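PDB 5L0L: LPG0439 HIT-related domain-containing protein from Legionella pneumophila subsp. pneumophila, which is of unknown function but carries a HIT-related domain, so it may bind or process nucleotides or other phosphate compounds as HIT proteins do. Local coordinates for residues Asn42-Arg47 and Ala171-Glu176; Asn33-Ser38 and Val73-Gly78; Ile96-Gln101 and His130-Gly135. All blocks are in the same frame, centred on the assembly; numbering follows the deposited sequence. Where two conformers were deposited one is given.

Interaction 1 of 3, residues Asn42-Arg47 and Ala171-Glu176; sequences NPTDCR and AIKWNE
Asp45 and Ile172 bring two irregular loop backbones together with their CA atoms 4.8 Å apart, and the backbone bond from Cys46 N to Ile172 O, 2.9 Å, joins them. Next to that bond the side chain of Cys46 turns into the opposite loop. Its CB sits over the middle of the Trp174 six-membered ring, 3.3 Å from the ring centroid, in a CH-pi contact. SG lies between the backbone N and the carbonyl carbon (chi1 66°) and rests against Ile172 CG2 at 3.6 Å. A small, weakly polar side chain suits this place, since CB can sit directly over the ring while the sulfur still meets an aliphatic branch. The indole is used at its edge as well: NE1, with the acceptor in the ring plane, donates to Asn42 O at 3.0 Å, although the bond is bent to 133° at the hydrogen.

Asp45 fixes the other end. Its OD1 takes three N-H groups: Ile172 N, 3.1 Å away and above the carboxylate plane; Arg47 N, which closes an Asx turn; and Arg47 NE on the syn lone pair. Arg47 NH2 completes the side-on salt bridge at OD2, 2.9 Å away, and also donates to Asp157 O, while NH1 bonds Gln169 OE1. Arg50 adds a second positive charge at OD2, so the carboxylate is probably held firmly in its ionised form. Across the contact, the aliphatic part of Arg47 crosses Ile172 at about a right angle, CG meeting CD1 at 3.8 Å. A water joins Pro43 O to Trp174 N.

The contact ties the loop between strands 35-41 and 51-58 to the residues leading into helix 176-194. Asn175 caps the start of that helix, and Trp174 packs on its Leu179 and Cys182.

Interaction 2 of 3, residues Asn33-Ser38 and Val73-Gly78; sequences NKYHYS and VSEQRG
Tyr35 and Tyr37 reach from the same side of the strand to the first turns of the helix, but they meet it in different ways. Tyr35 touches with the far end of its ring: OH lies 3.3 Å from Ser74 CB, and CE1 lies 3.8 Å from Glu75 CG. Its side chain crosses that of Glu75 at about a right angle. Glu75 CG makes the contact, and the ring and carboxylate planes are nearly perpendicular. The carboxylate itself is engaged by Tyr55 and Arg69, while Ser74 OG bonds to Glu202 of the second subunit.

Tyr37 comes in as a donor. Its chi1 of -59° sets CG anti to the carbonyl carbon. At the far end of the ring, OH gives a 2.7 Å hydrogen bond to Glu75 O. The hydroxyl lies in the carbonyl plane, on a lone pair, at a C=O...donor angle of 123°. A phenol suits this place because its length spans the gap and its hydroxyl brings a proton to a buried backbone oxygen.

This is helix-on-sheet packing in the HIT-related domain: strand 35-38 and helix 73-78 approach to 9.1 Å between axes, at 40°. Lys34 and Tyr35 both face Val31, a classic beta bulge where the strand begins.

Gly78 makes the close approach possible. Its CA is 3.3 Å from Tyr37 OH, and a CB here would come within 2.2 Å of that oxygen. Gly78 O lies over one face of the Tyr37 ring, offset toward the rim, and further along the helix Leu79 and Val82 pack on the same tyrosine.

Interaction 3 of 3, residues Ile96-Gln101 and His130-Gly135; sequences IVQFSQ and HMWGRG. With SO4 (sulfate ion), chain C.
Gln98 and Trp132 form the central hydrogen-bonded pair of an antiparallel ladder, with Gln98 N giving 3.0 Å to Trp132 O and Trp132 N returning a bond to Gln98 O. The Ile96-Arg134 and Ser100-His130 pairs repeat this exchange, so six bonds use the N and O of these six residues.

On the face carrying Gln98, Trp132 and Arg134, the amide is the polar centre. Trp132 CG lies between its backbone N and carbonyl carbon (chi1 61°), and one face of the indole covers Gln98 CB. Trp132 NE1 reaches Gln98 OE1 at 3.0 Å on a lone pair in the amide plane; Arg134 NH2 reaches the same oxygen, also at 3.0 Å, but tilted from that plane. Gln98 NE2 turns to Leu102 O and Asn104 OD1 of the second subunit, while Arg134 NH1 goes to Leu154 O and Pro150 O. Glutamine suits this buried place, both accepting and donating. Ser100 OG bonds Ser100 OG of the second subunit, where the sheet continues across the interface.

On the other face selenomethionine Met131 sets CG 3.7 Å from Val97 CG2 and CE 3.8 Å from Phe99 CD2, both apolar contacts.

His130 NE2 donates to sulfate O3 at 2.9 Å. His128 NE2 and the backbone nitrogens of Gly103 and Asn105 also bind this ion, probably from crystallisation; such an anion site is consistent with the phosphate-binding histidines of HIT proteins.

Interactions 2 and 3 are buried and reach the same six-stranded sheet, whereas interaction 1 is only partly buried and joins two loops, on the other side of the chain's centre from interaction 2. They differ in chemistry accordingly. Interaction 1 relies on a charged carboxylate, bridging waters and a cysteine set over an indole, interaction 2 on two tyrosines whose hydroxyl ends reach a helix, one of them bonding a backbone oxygen, and interaction 3 on a regular backbone ladder with a shared glutamine amide. Gln76 OE1 and Gln101 NE2, 2.9 Å apart, probably link interactions 2 and 3 directly, and both touch the second subunit. Interaction 1 lies near interaction 3 without touching it, and no other chain of the assembly reaches its segments.

Interaction 1 of 3, residues Asn42-Arg47 and Ala171-Glu176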
loop_
_atom_site.group_PDB
_atom_site.type_symbol
_atom_site.label_atom_id
_atom_site.label_comp_id
_atom_site.label_asym_id
_atom_site.label_seq_id
_atom_site.Cartn_x
_atom_site.Cartn_y
_atom_site.Cartn_z
ATOM N N ASN A 42 8.985 -0.553 13.243
ATOM C CA ASN A 42 8.763 0.863 13.500
ATOM C C ASN A 42 9.214 1.207 14.927
ATOM O O ASN A 42 8.667 0.644 15.878
ATOM C CB ASN A 42 7.294 1.214 13.286
ATOM C CG ASN A 42 7.056 2.707 13.309
ATOM O OD1 ASN A 42 7.444 3.387 14.271
ATOM N ND2 ASN A 42 6.414 3.230 12.280
ATOM N N PRO A 43 10.202 2.108 15.086
ATOM C CA PRO A 43 10.730 2.345 16.436
ATOM C C PRO A 43 9.778 3.058 17.379
ATOM O O PRO A 43 9.991 2.973 18.587
ATOM C CB PRO A 43 11.968 3.236 16.223
ATOM C CG PRO A 43 11.997 3.587 14.790
ATOM C CD PRO A 43 10.995 2.782 14.030
ATOM N N THR A 44 8.755 3.717 16.847
ATOM C CA THR A 44 7.835 4.505 17.686
ATOM C C THR A 44 6.432 3.949 17.860
ATOM O O THR A 44 5.673 4.510 18.638
ATOM C CB THR A 44 7.739 5.952 17.174
ATOM O OG1 THR A 44 7.172 5.982 15.861
ATOM C CG2 THR A 44 9.094 6.576 17.147
ATOM N N ASP A 45 6.097 2.843 17.194
ATOM C CA ASP A 45 4.772 2.285 17.282
ATOM C C ASP A 45 4.845 0.770 17.075
ATOM O O ASP A 45 5.128 0.308 15.975
ATOM C CB ASP A 45 3.869 2.929 16.218
ATOM C CG ASP A 45 2.395 2.573 16.403
ATOM O OD1 ASP A 45 1.998 2.012 17.461
ATOM O OD2 ASP A 45 1.618 2.881 15.471
ATOM N N CYS A 46 4.558 0.023 18.147
ATOM C CA CYS A 46 4.578 -1.436 18.123
ATOM C C CYS A 46 3.276 -2.056 17.709
ATOM O O CYS A 46 3.228 -3.267 17.468
ATOM C CB CYS A 46 4.975 -2.003 19.498
ATOM S SG CYS A 46 3.824 -1.713 20.847
ATOM N N ARG A 47 2.206 -1.256 17.595
ATOM C CA ARG A 47 0.901 -1.823 17.241
ATOM C C ARG A 47 0.953 -2.544 15.886
ATOM O O ARG A 47 1.545 -2.037 14.914
ATOM C CB ARG A 47 -0.179 -0.759 17.169
ATOM C CG ARG A 47 -0.403 -0.022 18.494
ATOM C CD ARG A 47 -1.419 1.083 18.350
ATOM N NE ARG A 47 -0.978 2.025 17.323
ATOM C CZ ARG A 47 -1.766 2.669 16.465
ATOM N NH1 ARG A 47 -3.086 2.558 16.511
ATOM N NH2 ARG A 47 -1.221 3.459 15.574
ATOM N N ALA A 171 0.086 6.055 18.911
ATOM C CA ALA A 171 1.211 5.135 18.806
ATOM C C ALA A 171 1.543 4.591 20.189
ATOM O O ALA A 171 1.401 5.307 21.190
ATOM C CB ALA A 171 2.409 5.851 18.228
ATOM N N ILE A 172 2.003 3.345 20.237
ATOM C CA ILE A 172 2.457 2.712 21.470
ATOM C C ILE A 172 3.953 2.407 21.364
ATOM O O ILE A 172 4.372 1.619 20.504
ATOM C CB ILE A 172 1.671 1.427 21.793
ATOM C CG1 ILE A 172 0.197 1.826 21.997
ATOM C CG2 ILE A 172 2.246 0.739 23.040
ATOM C CD1 ILE A 172 -0.723 0.684 22.239
ATOM N N LYS A 173 4.734 3.001 22.276
ATOM C CA LYS A 173 6.180 2.818 22.277
ATOM C C LYS A 173 6.523 1.379 22.629
ATOM O O LYS A 173 5.767 0.704 23.331
ATOM C CB LYS A 173 6.867 3.746 23.302
ATOM C CG LYS A 173 6.706 5.209 22.972
ATOM C CD LYS A 173 7.917 5.841 22.274
ATOM C CE LYS A 173 7.843 7.367 22.305
ATOM N NZ LYS A 173 7.949 7.918 20.911
ATOM N N TRP A 174 7.638 0.905 22.107
ATOM C CA TRP A 174 8.083 -0.476 22.358
ATOM C C TRP A 174 8.586 -0.685 23.789
ATOM O O TRP A 174 9.435 0.065 24.269
ATOM C CB TRP A 174 9.236 -0.863 21.397
ATOM C CG TRP A 174 8.812 -1.363 20.114
ATOM C CD1 TRP A 174 8.880 -0.712 18.921
ATOM C CD2 TRP A 174 8.261 -2.651 19.837
ATOM N NE1 TRP A 174 8.363 -1.499 17.919
ATOM C CE2 TRP A 174 7.991 -2.702 18.450
ATOM C CE3 TRP A 174 7.942 -3.766 20.628
ATOM C CZ2 TRP A 174 7.438 -3.836 17.835
ATOM C CZ3 TRP A 174 7.398 -4.863 20.024
ATOM C CH2 TRP A 174 7.152 -4.905 18.643
ATOM N N ASN A 175 8.095 -1.716 24.456
ATOM C CA ASN A 175 8.811 -2.319 25.585
ATOM C C ASN A 175 10.085 -2.984 24.990
ATOM O O ASN A 175 9.998 -3.656 23.935
ATOM C CB ASN A 175 7.897 -3.369 26.236
ATOM C CG ASN A 175 8.611 -4.260 27.236
ATOM O OD1 ASN A 175 9.247 -5.270 26.869
ATOM N ND2 ASN A 175 8.509 -3.896 28.517
ATOM N N GLU A 176 11.200 -2.902 25.732
ATOM C CA GLU A 176 12.524 -3.415 25.280
ATOM C C GLU A 176 12.542 -4.934 25.046
ATOM O O GLU A 176 13.001 -5.361 23.978
ATOM C CB GLU A 176 13.679 -3.000 26.235
ATOM C CG GLU A 176 15.085 -3.220 25.640
ATOM C CD GLU A 176 16.268 -2.966 26.588
ATOM O OE1 GLU A 176 16.132 -2.206 27.583
ATOM O OE2 GLU A 176 17.382 -3.528 26.334
HETATM O O HOH W 1 9.255 2.939 21.087
HETATM O O HOH W 2 5.610 6.795 19.918
HETATM O O HOH W 3 6.622 -2.048 15.325
#

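Interaction 2 of 3, residues Asn33-Ser38 and Val73-Gly78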
loop_
_atom_site.group_PDB
_atom_site.type_symbol
_atom_site.label_atom_id
_atom_site.label_comp_id
_atom_site.label_asym_id
_atom_site.label_seq_id
_atom_site.Cartn_x
_atom_site.Cartn_y
_atom_site.Cartn_z
ATOM N N ASN A 33 19.891 -6.848 -8.263
ATOM C CA ASN A 33 21.282 -6.500 -7.989
ATOM C C ASN A 33 21.660 -5.009 -8.006
ATOM O O ASN A 33 22.810 -4.652 -8.267
ATOM C CB ASN A 33 22.202 -7.319 -8.930
ATOM C CG ASN A 33 23.451 -7.805 -8.230
ATOM O OD1 ASN A 33 23.403 -8.251 -7.068
ATOM N ND2 ASN A 33 24.589 -7.739 -8.925
ATOM N N LYS A 34 20.715 -4.145 -7.681
ATOM C CA LYS A 34 20.882 -2.724 -7.879
ATOM C C LYS A 34 20.185 -1.839 -6.837
ATOM O O LYS A 34 20.778 -0.876 -6.353
ATOM C CB LYS A 34 20.375 -2.364 -9.275
ATOM C CG LYS A 34 20.747 -0.960 -9.708
ATOM C CD LYS A 34 20.335 -0.645 -11.144
ATOM C CE LYS A 34 20.267 0.866 -11.348
ATOM N NZ LYS A 34 19.851 1.233 -12.729
ATOM N N TYR A 35 18.918 -2.124 -6.541
ATOM C CA TYR A 35 18.135 -1.248 -5.651
ATOM C C TYR A 35 18.120 -1.838 -4.247
ATOM O O TYR A 35 17.753 -3.008 -4.074
ATOM C CB TYR A 35 16.729 -1.053 -6.196
ATOM C CG TYR A 35 16.724 -0.440 -7.583
ATOM C CD1 TYR A 35 16.876 0.938 -7.770
ATOM C CD2 TYR A 35 16.611 -1.249 -8.718
ATOM C CE1 TYR A 35 16.892 1.499 -9.053
ATOM C CE2 TYR A 35 16.620 -0.697 -10.006
ATOM C CZ TYR A 35 16.767 0.670 -10.166
ATOM O OH TYR A 35 16.784 1.191 -11.445
ATOM N N HIS A 36 18.554 -1.045 -3.273
ATOM C CA HIS A 36 18.734 -1.524 -1.888
ATOM C C HIS A 36 17.625 -0.959 -0.992
ATOM O O HIS A 36 17.373 0.257 -1.015
ATOM C CB HIS A 36 20.068 -1.049 -1.327
ATOM C CG HIS A 36 21.242 -1.403 -2.180
ATOM N ND1 HIS A 36 21.647 -2.705 -2.378
ATOM C CD2 HIS A 36 22.087 -0.626 -2.906
ATOM C CE1 HIS A 36 22.692 -2.715 -3.198
ATOM N NE2 HIS A 36 22.978 -1.470 -3.529
ATOM N N TYR A 37 17.023 -1.822 -0.184
ATOM C CA TYR A 37 15.900 -1.468 0.713
ATOM C C TYR A 37 16.147 -1.990 2.127
ATOM O O TYR A 37 16.737 -3.062 2.284
ATOM C CB TYR A 37 14.588 -2.067 0.180
ATOM C CG TYR A 37 14.242 -1.591 -1.211
ATOM C CD1 TYR A 37 14.771 -2.227 -2.325
ATOM C CD2 TYR A 37 13.426 -0.482 -1.408
ATOM C CE1 TYR A 37 14.484 -1.798 -3.613
ATOM C CE2 TYR A 37 13.139 -0.033 -2.698
ATOM C CZ TYR A 37 13.694 -0.682 -3.793
ATOM O OH TYR A 37 13.420 -0.233 -5.060
ATOM N N SER A 38 15.750 -1.229 3.147
ATOM C CA SER A 38 15.779 -1.672 4.534
ATOM C C SER A 38 14.384 -2.047 5.010
ATOM O O SER A 38 13.399 -1.465 4.567
ATOM C CB SER A 38 16.341 -0.602 5.469
ATOM O OG SER A 38 15.528 0.527 5.516
ATOM N N VAL A 73 10.092 4.532 -11.790
ATOM C CA VAL A 73 9.277 3.330 -11.761
ATOM C C VAL A 73 10.061 2.109 -11.237
ATOM O O VAL A 73 9.486 1.297 -10.508
ATOM C CB VAL A 73 8.592 3.046 -13.109
ATOM C CG1 VAL A 73 9.588 2.663 -14.199
ATOM C CG2 VAL A 73 7.550 1.962 -12.948
ATOM N N SER A 74 11.352 1.978 -11.569
ATOM C CA SER A 74 12.133 0.850 -11.020
ATOM C C SER A 74 12.251 0.907 -9.492
ATOM O O SER A 74 12.205 -0.134 -8.833
ATOM C CB SER A 74 13.546 0.807 -11.561
ATOM O OG SER A 74 13.494 0.869 -12.968
ATOM N N GLU A 75 12.450 2.107 -8.968
ATOM C CA GLU A 75 12.561 2.304 -7.520
ATOM C C GLU A 75 11.256 1.938 -6.825
ATOM O O GLU A 75 11.258 1.216 -5.820
ATOM C CB GLU A 75 13.006 3.755 -7.203
ATOM C CG GLU A 75 14.458 4.027 -7.619
ATOM C CD GLU A 75 14.887 5.487 -7.629
ATOM O OE1 GLU A 75 14.036 6.403 -7.722
ATOM O OE2 GLU A 75 16.106 5.716 -7.528
ATOM N N GLN A 76 10.144 2.432 -7.362
ATOM C CA GLN A 76 8.826 2.091 -6.831
ATOM C C GLN A 76 8.526 0.598 -6.949
ATOM O O GLN A 76 7.982 -0.046 -6.022
ATOM C CB GLN A 76 7.742 2.927 -7.535
ATOM C CG GLN A 76 6.313 2.587 -7.092
ATOM C CD GLN A 76 6.008 3.127 -5.697
ATOM O OE1 GLN A 76 5.992 2.376 -4.672
ATOM N NE2 GLN A 76 5.816 4.403 -5.624
ATOM N N ARG A 77 8.860 0.034 -8.107
ATOM C CA ARG A 77 8.614 -1.368 -8.330
ATOM C C ARG A 77 9.377 -2.243 -7.326
ATOM O O ARG A 77 8.845 -3.235 -6.831
ATOM C CB ARG A 77 8.994 -1.766 -9.754
ATOM C CG ARG A 77 8.388 -3.094 -10.114
ATOM C CD ARG A 77 8.965 -3.645 -11.382
ATOM N NE ARG A 77 8.219 -4.845 -11.737
ATOM C CZ ARG A 77 8.554 -5.650 -12.725
ATOM N NH1 ARG A 77 7.790 -6.713 -12.986
ATOM N NH2 ARG A 77 9.627 -5.388 -13.446
ATOM N N GLY A 78 10.625 -1.878 -7.065
ATOM C CA GLY A 78 11.460 -2.612 -6.110
ATOM C C GLY A 78 10.884 -2.537 -4.691
ATOM O O GLY A 78 10.869 -3.535 -4.001
#

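Interaction 3 of 3, residues Ile96-Gln101 and His130-Gly135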
loop_
_atom_site.group_PDB
_atom_site.type_symbol
_atom_site.label_atom_id
_atom_site.label_comp_id
_atom_site.label_asym_id
_atom_site.label_seq_id
_atom_site.Cartn_x
_atom_site.Cartn_y
_atom_site.Cartn_z
ATOM N N ILE A 96 -3.713 -10.959 9.207
ATOM C CA ILE A 96 -4.185 -10.300 7.985
ATOM C C ILE A 96 -3.147 -9.220 7.673
ATOM O O ILE A 96 -2.784 -8.462 8.559
ATOM C CB ILE A 96 -5.531 -9.607 8.236
ATOM C CG1 ILE A 96 -6.622 -10.636 8.446
ATOM C CG2 ILE A 96 -5.862 -8.633 7.090
ATOM C CD1 ILE A 96 -7.877 -10.025 9.064
ATOM N N VAL A 97 -2.676 -9.115 6.448
ATOM C CA VAL A 97 -1.659 -8.096 6.168
ATOM C C VAL A 97 -2.339 -6.846 5.630
ATOM O O VAL A 97 -3.296 -6.939 4.848
ATOM C CB VAL A 97 -0.557 -8.599 5.213
ATOM C CG1 VAL A 97 -1.043 -8.688 3.815
ATOM C CG2 VAL A 97 0.655 -7.683 5.272
ATOM N N GLN A 98 -1.868 -5.692 6.075
ATOM C CA GLN A 98 -2.251 -4.392 5.522
ATOM C C GLN A 98 -0.992 -3.580 5.283
ATOM O O GLN A 98 0.042 -3.767 5.963
ATOM C CB GLN A 98 -3.200 -3.637 6.461
ATOM C CG GLN A 98 -4.516 -4.387 6.651
ATOM C CD GLN A 98 -5.556 -3.612 7.442
ATOM O OE1 GLN A 98 -5.237 -2.775 8.298
ATOM N NE2 GLN A 98 -6.815 -3.898 7.155
ATOM N N PHE A 99 -1.034 -2.683 4.303
ATOM C CA PHE A 99 0.083 -1.785 4.071
ATOM C C PHE A 99 -0.349 -0.475 3.420
ATOM O O PHE A 99 -1.400 -0.432 2.744
ATOM C CB PHE A 99 1.246 -2.457 3.259
ATOM C CG PHE A 99 0.858 -3.025 1.918
ATOM C CD1 PHE A 99 0.844 -2.226 0.777
ATOM C CD2 PHE A 99 0.549 -4.366 1.782
ATOM C CE1 PHE A 99 0.501 -2.749 -0.448
ATOM C CE2 PHE A 99 0.207 -4.903 0.549
ATOM C CZ PHE A 99 0.176 -4.088 -0.558
ATOM N N SER A 100 0.456 0.569 3.625
ATOM C CA SER A 100 0.176 1.892 3.052
ATOM C C SER A 100 1.471 2.605 2.696
ATOM O O SER A 100 2.413 2.641 3.515
ATOM C CB SER A 100 -0.585 2.799 4.028
ATOM O OG SER A 100 -1.878 2.347 4.401
ATOM N N GLN A 101 1.514 3.189 1.494
ATOM C CA GLN A 101 2.519 4.195 1.132
ATOM C C GLN A 101 1.858 5.567 1.216
ATOM O O GLN A 101 0.870 5.860 0.499
ATOM C CB GLN A 101 3.042 3.958 -0.274
ATOM C CG GLN A 101 4.024 5.051 -0.744
ATOM C CD GLN A 101 4.711 4.708 -2.041
ATOM O OE1 GLN A 101 4.641 5.501 -3.021
ATOM N NE2 GLN A 101 5.224 3.551 -2.132
ATOM N N HIS A 130 4.588 1.456 4.927
ATOM C CA HIS A 130 4.296 0.874 6.246
ATOM C C HIS A 130 3.531 -0.408 6.013
ATOM O O HIS A 130 2.684 -0.470 5.137
ATOM C CB HIS A 130 3.397 1.812 7.050
ATOM C CG HIS A 130 3.975 3.166 7.231
ATOM N ND1 HIS A 130 4.898 3.438 8.209
ATOM C CD2 HIS A 130 3.832 4.302 6.505
ATOM C CE1 HIS A 130 5.296 4.698 8.085
ATOM N NE2 HIS A 130 4.625 5.255 7.088
HETATM N N MSE A 131 3.793 -1.411 6.836
HETATM C CA MSE A 131 3.066 -2.687 6.765
HETATM C C MSE A 131 2.827 -3.170 8.196
HETATM O O MSE A 131 3.642 -2.891 9.107
HETATM C CB MSE A 131 3.868 -3.699 5.939
HETATM C CG MSE A 131 3.149 -5.015 5.817
HETATM SE SE MSE A 131 4.116 -6.306 4.662
HETATM C CE MSE A 131 4.040 -5.303 2.988
ATOM N N TRP A 132 1.693 -3.824 8.421
ATOM C CA TRP A 132 1.342 -4.299 9.762
ATOM C C TRP A 132 0.343 -5.425 9.638
ATOM O O TRP A 132 -0.127 -5.740 8.515
ATOM C CB TRP A 132 0.776 -3.140 10.620
ATOM C CG TRP A 132 -0.466 -2.561 10.025
ATOM C CD1 TRP A 132 -1.754 -2.866 10.358
ATOM C CD2 TRP A 132 -0.548 -1.581 8.971
ATOM N NE1 TRP A 132 -2.632 -2.168 9.555
ATOM C CE2 TRP A 132 -1.922 -1.366 8.709
ATOM C CE3 TRP A 132 0.401 -0.869 8.220
ATOM C CZ2 TRP A 132 -2.377 -0.461 7.746
ATOM C CZ3 TRP A 132 -0.051 -0.016 7.228
ATOM C CH2 TRP A 132 -1.420 0.180 6.991
ATOM N N GLY A 133 0.058 -6.057 10.760
ATOM C CA GLY A 133 -0.881 -7.200 10.807
ATOM C C GLY A 133 -2.141 -6.855 11.590
ATOM O O GLY A 133 -2.101 -6.028 12.537
ATOM N N ARG A 134 -3.247 -7.497 11.204
ATOM C CA ARG A 134 -4.518 -7.423 11.895
ATOM C C ARG A 134 -4.954 -8.800 12.407
ATOM O O ARG A 134 -4.720 -9.845 11.784
ATOM C CB ARG A 134 -5.625 -6.814 10.998
ATOM C CG ARG A 134 -5.264 -5.473 10.357
ATOM C CD ARG A 134 -5.028 -4.369 11.402
ATOM N NE ARG A 134 -6.222 -4.086 12.190
ATOM C CZ ARG A 134 -7.239 -3.322 11.770
ATOM N NH1 ARG A 134 -8.273 -3.165 12.558
ATOM N NH2 ARG A 134 -7.230 -2.703 10.578
ATOM N N GLY A 135 -5.669 -8.761 13.507
ATOM C CA GLY A 135 -6.154 -9.952 14.169
ATOM C C GLY A 135 -6.649 -9.620 15.562
ATOM O O GLY A 135 -7.054 -8.484 15.801
HETATM S S SO4 C . 4.598 8.683 6.785
HETATM O O1 SO4 C . 5.968 8.291 7.227
HETATM O O2 SO4 C . 4.749 10.111 6.532
HETATM O O3 SO4 C . 4.429 7.791 5.645
HETATM O O4 SO4 C . 3.920 8.349 8.046
#